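Local coordinates for protein EchA16_2 (Mycobacterium avium subsp. paratuberculosis, PDB 3QYR) that probably catalyses the reversible hydration of 2-enoyl-CoA thioesters to 3-hydroxyacyl-CoA, at residues 18-32 against 56-70. Residues are numbered along the deposited sequence; the frame is centred on the assembly and turned at random.
Sequences VRTLTLNRPQARNAL and VIITGADPVFCAGLD
Asn30 pins its own loop to the loop 61-65 by reaching two backbone carbonyls, Ala61 O and Phe65 O. Asn30 ND2 donates to Ala61 O at 2.9 Å, with the acceptor close to the plane of the Asn30 amide, and more obliquely to Phe65 O at 3.2 Å, arriving above that carbonyl's plane. Its OD1 accepts the backbone N of Arg25, which fixes the rotation of the amide. Around this amide, Cys66 SG packs on Leu32 CG (3.6 Å), while Val64 CG2 lies against Arg29 CG and Ala67 N binds Arg29 O. The side chain of Arg25 bends at CG-CD (chi3 77°), and the edge of its guanidinium forms a salt bridge, Arg25 NH1 to Asp70 OD2 at 3.1 Å, on the anti side of a nearly coplanar carboxylate (planes 20° apart); NH2 adds a weak bond to the same oxygen. NH1 also reaches Ala31 O, and Asp70 OD1 is taken by Glu73 N. These loops follow the parallel strands 18-23 and 56-60 of a beta-alpha-beta crossover through helix 34-49, part of the crotonase fold. Leu21 N to Ile57 O (2.8 Å) is one of five backbone bonds running from Arg19 to Ala61. Leu21 and Leu23 face helix 34-49, whereas Ile57, beside Thr20, turns to helix 182-195. Beyond the strand ends, Leu32 N binds Gly68 O and Asp70 N binds Leu32 O. A water accepts from Val64 N and donates to Ala61 O, and Asn99 ND2 supports the same turn through Val64 O.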
# COMPACT_ATOMS: atom_id res chain seq x y z
N VAL A 18 32.53 1.52 -18.12
CA VAL A 18 32.37 1.59 -16.66
C VAL A 18 33.01 2.89 -16.16
O VAL A 18 34.21 3.12 -16.35
CB VAL A 18 33.06 0.39 -15.93
CG1 VAL A 18 32.98 0.55 -14.41
CG2 VAL A 18 32.45 -0.91 -16.39
N ARG A 19 32.20 3.75 -15.55
CA ARG A 19 32.68 5.01 -14.95
C ARG A 19 32.81 4.88 -13.45
O ARG A 19 31.85 4.53 -12.77
CB ARG A 19 31.74 6.16 -15.28
CG ARG A 19 32.04 7.44 -14.51
CD ARG A 19 31.37 8.65 -15.12
NE ARG A 19 31.82 8.80 -16.50
CZ ARG A 19 31.21 9.54 -17.41
NH1 ARG A 19 30.12 10.22 -17.10
NH2 ARG A 19 31.68 9.59 -18.66
N THR A 20 34.00 5.20 -12.94
CA THR A 20 34.26 5.10 -11.49
C THR A 20 34.32 6.49 -10.93
O THR A 20 35.08 7.30 -11.43
CB THR A 20 35.60 4.37 -11.17
OG1 THR A 20 35.62 3.05 -11.75
CG2 THR A 20 35.82 4.29 -9.68
N LEU A 21 33.52 6.74 -9.89
CA LEU A 21 33.48 8.03 -9.20
C LEU A 21 34.08 7.89 -7.79
O LEU A 21 33.52 7.22 -6.92
CB LEU A 21 32.03 8.54 -9.10
CG LEU A 21 31.19 8.79 -10.38
CD1 LEU A 21 29.70 9.11 -10.03
CD2 LEU A 21 31.77 9.89 -11.29
N THR A 22 35.21 8.55 -7.56
CA THR A 22 35.93 8.41 -6.29
C THR A 22 35.82 9.68 -5.49
O THR A 22 36.39 10.69 -5.90
CB THR A 22 37.42 8.08 -6.52
OG1 THR A 22 37.52 6.92 -7.35
CG2 THR A 22 38.09 7.77 -5.20
N LEU A 23 35.10 9.61 -4.36
CA LEU A 23 35.03 10.74 -3.40
C LEU A 23 36.47 10.98 -2.94
O LEU A 23 37.13 10.04 -2.49
CB LEU A 23 34.11 10.42 -2.19
CG LEU A 23 32.61 10.06 -2.38
CD1 LEU A 23 32.02 9.46 -1.12
CD2 LEU A 23 31.73 11.24 -2.82
N ASN A 24 36.98 12.19 -3.09
CA ASN A 24 38.43 12.41 -2.97
C ASN A 24 38.81 13.62 -2.10
O ASN A 24 39.41 14.59 -2.57
CB ASN A 24 39.03 12.54 -4.36
CG ASN A 24 40.54 12.43 -4.35
OD1 ASN A 24 41.11 11.52 -3.75
ND2 ASN A 24 41.21 13.36 -5.04
N ARG A 25 38.43 13.52 -0.83
CA ARG A 25 38.98 14.35 0.23
C ARG A 25 39.53 13.45 1.35
O ARG A 25 39.04 13.47 2.48
CB ARG A 25 37.88 15.22 0.79
CG ARG A 25 37.39 16.23 -0.16
CD ARG A 25 36.28 17.03 0.48
NE ARG A 25 36.77 18.02 1.43
CZ ARG A 25 36.04 18.51 2.43
NH1 ARG A 25 34.79 18.06 2.64
NH2 ARG A 25 36.55 19.43 3.24
N PRO A 26 40.53 12.61 1.03
CA PRO A 26 40.99 11.61 2.00
C PRO A 26 41.34 12.17 3.36
O PRO A 26 40.99 11.58 4.39
CB PRO A 26 42.23 11.01 1.34
CG PRO A 26 42.57 11.90 0.21
CD PRO A 26 41.29 12.53 -0.23
N GLN A 27 42.00 13.32 3.38
CA GLN A 27 42.51 13.91 4.63
C GLN A 27 41.38 14.48 5.45
O GLN A 27 41.57 14.74 6.63
CB GLN A 27 43.57 14.95 4.32
CG GLN A 27 44.15 15.73 5.49
CD GLN A 27 44.97 14.86 6.48
OE1 GLN A 27 46.20 14.81 6.40
NE2 GLN A 27 44.29 14.21 7.44
N ALA A 28 40.22 14.70 4.82
CA ALA A 28 38.99 15.04 5.52
C ALA A 28 37.99 13.87 5.54
O ALA A 28 36.81 14.08 5.74
CB ALA A 28 38.33 16.27 4.86
N ARG A 29 38.47 12.65 5.31
CA ARG A 29 37.64 11.43 5.39
C ARG A 29 36.47 11.45 4.42
O ARG A 29 35.46 10.86 4.68
CB ARG A 29 37.20 11.18 6.82
CG ARG A 29 38.36 10.84 7.71
CD ARG A 29 38.02 10.76 9.23
NE ARG A 29 39.21 10.29 9.96
CZ ARG A 29 39.44 10.42 11.27
NH1 ARG A 29 38.54 11.01 12.07
NH2 ARG A 29 40.59 9.94 11.78
N ASN A 30 36.65 12.13 3.29
CA ASN A 30 35.67 12.21 2.22
C ASN A 30 34.31 12.75 2.69
O ASN A 30 33.25 12.37 2.16
CB ASN A 30 35.54 10.87 1.51
CG ASN A 30 36.90 10.32 1.07
OD1 ASN A 30 37.82 11.09 0.63
ND2 ASN A 30 37.08 9.00 1.23
N ALA A 31 34.35 13.63 3.70
CA ALA A 31 33.18 14.36 4.15
C ALA A 31 32.57 15.09 2.96
O ALA A 31 33.27 15.58 2.07
CB ALA A 31 33.53 15.35 5.30
N LEU A 32 31.25 15.12 2.95
CA LEU A 32 30.49 15.66 1.85
C LEU A 32 30.19 17.14 2.15
O LEU A 32 29.22 17.45 2.83
CB LEU A 32 29.20 14.87 1.67
CG LEU A 32 29.32 13.39 1.34
CD1 LEU A 32 27.95 12.72 1.49
CD2 LEU A 32 29.89 13.15 -0.06
N VAL A 56 28.10 2.29 -13.33
CA VAL A 56 28.79 3.26 -12.47
C VAL A 56 29.28 2.55 -11.21
O VAL A 56 28.58 1.70 -10.66
CB VAL A 56 27.87 4.44 -12.07
CG1 VAL A 56 28.53 5.29 -10.98
CG2 VAL A 56 27.50 5.29 -13.28
N ILE A 57 30.50 2.88 -10.77
CA ILE A 57 31.03 2.36 -9.52
C ILE A 57 31.33 3.57 -8.65
O ILE A 57 31.99 4.47 -9.12
CB ILE A 57 32.38 1.59 -9.71
CG1 ILE A 57 32.16 0.27 -10.44
CG2 ILE A 57 33.08 1.35 -8.36
CD1 ILE A 57 33.47 -0.48 -10.79
N ILE A 58 30.87 3.59 -7.39
CA ILE A 58 31.25 4.67 -6.49
C ILE A 58 32.11 4.09 -5.39
O ILE A 58 31.91 2.95 -4.99
CB ILE A 58 30.05 5.49 -5.94
CG1 ILE A 58 29.27 4.76 -4.84
CG2 ILE A 58 29.13 5.97 -7.10
CD1 ILE A 58 28.11 5.66 -4.24
N THR A 59 33.11 4.86 -4.97
CA THR A 59 34.05 4.42 -3.94
C THR A 59 34.67 5.67 -3.35
O THR A 59 34.36 6.79 -3.80
CB THR A 59 35.17 3.50 -4.52
OG1 THR A 59 35.88 2.86 -3.45
CG2 THR A 59 36.13 4.27 -5.39
N GLY A 60 35.54 5.46 -2.36
CA GLY A 60 36.24 6.56 -1.69
C GLY A 60 37.75 6.43 -1.64
O GLY A 60 38.31 5.32 -1.74
N ALA A 61 38.41 7.57 -1.45
CA ALA A 61 39.86 7.62 -1.31
C ALA A 61 40.21 7.13 0.10
O ALA A 61 39.67 7.63 1.09
CB ALA A 61 40.36 9.01 -1.54
N ASP A 62 41.11 6.15 0.19
CA ASP A 62 41.45 5.55 1.49
C ASP A 62 41.82 6.63 2.50
O ASP A 62 42.34 7.68 2.11
CB ASP A 62 42.57 4.51 1.33
CG ASP A 62 42.06 3.16 0.80
OD1 ASP A 62 40.82 2.98 0.64
OD2 ASP A 62 42.89 2.26 0.54
N PRO A 63 41.55 6.38 3.81
CA PRO A 63 41.02 5.13 4.38
C PRO A 63 39.53 5.09 4.70
O PRO A 63 39.06 4.06 5.22
CB PRO A 63 41.85 4.98 5.67
CG PRO A 63 42.01 6.39 6.14
CD PRO A 63 42.10 7.25 4.87
N VAL A 64 38.78 6.15 4.40
CA VAL A 64 37.34 6.18 4.70
C VAL A 64 36.62 6.14 3.38
O VAL A 64 37.15 6.61 2.38
CB VAL A 64 37.00 7.45 5.50
CG1 VAL A 64 35.50 7.72 5.60
CG2 VAL A 64 37.69 7.38 6.93
N PHE A 65 35.45 5.51 3.34
CA PHE A 65 34.58 5.62 2.17
C PHE A 65 33.97 6.98 2.18
O PHE A 65 34.16 7.74 1.22
CB PHE A 65 33.44 4.59 2.21
CG PHE A 65 32.36 4.82 1.18
CD1 PHE A 65 32.66 4.82 -0.19
CD2 PHE A 65 31.03 4.99 1.57
CE1 PHE A 65 31.65 5.01 -1.15
CE2 PHE A 65 30.03 5.18 0.62
CZ PHE A 65 30.33 5.21 -0.73
N CYS A 66 33.23 7.27 3.26
CA CYS A 66 32.62 8.56 3.44
C CYS A 66 32.17 8.81 4.89
O CYS A 66 31.23 8.14 5.36
CB CYS A 66 31.42 8.70 2.51
SG CYS A 66 30.60 10.30 2.70
N ALA A 67 32.77 9.80 5.55
CA ALA A 67 32.44 10.14 6.97
C ALA A 67 31.07 10.84 7.21
O ALA A 67 30.73 11.17 8.34
CB ALA A 67 33.60 10.98 7.62
N GLY A 68 30.28 11.07 6.19
CA GLY A 68 29.06 11.85 6.35
C GLY A 68 29.24 13.28 5.87
O GLY A 68 30.25 13.60 5.25
N LEU A 69 28.25 14.13 6.15
CA LEU A 69 28.25 15.52 5.69
C LEU A 69 29.30 16.33 6.41
O LEU A 69 29.64 16.03 7.56
CB LEU A 69 26.90 16.17 5.97
CG LEU A 69 25.61 15.75 5.27
CD1 LEU A 69 24.48 16.52 5.96
CD2 LEU A 69 25.61 16.04 3.81
N ASP A 70 29.81 17.37 5.76
CA ASP A 70 30.78 18.25 6.40
C ASP A 70 30.01 19.05 7.46
O ASP A 70 29.20 19.93 7.14
CB ASP A 70 31.49 19.16 5.40
CG ASP A 70 32.83 19.69 5.91
OD1 ASP A 70 32.91 20.14 7.07
OD2 ASP A 70 33.82 19.66 5.15
O HOH W 1 39.53 8.77 3.43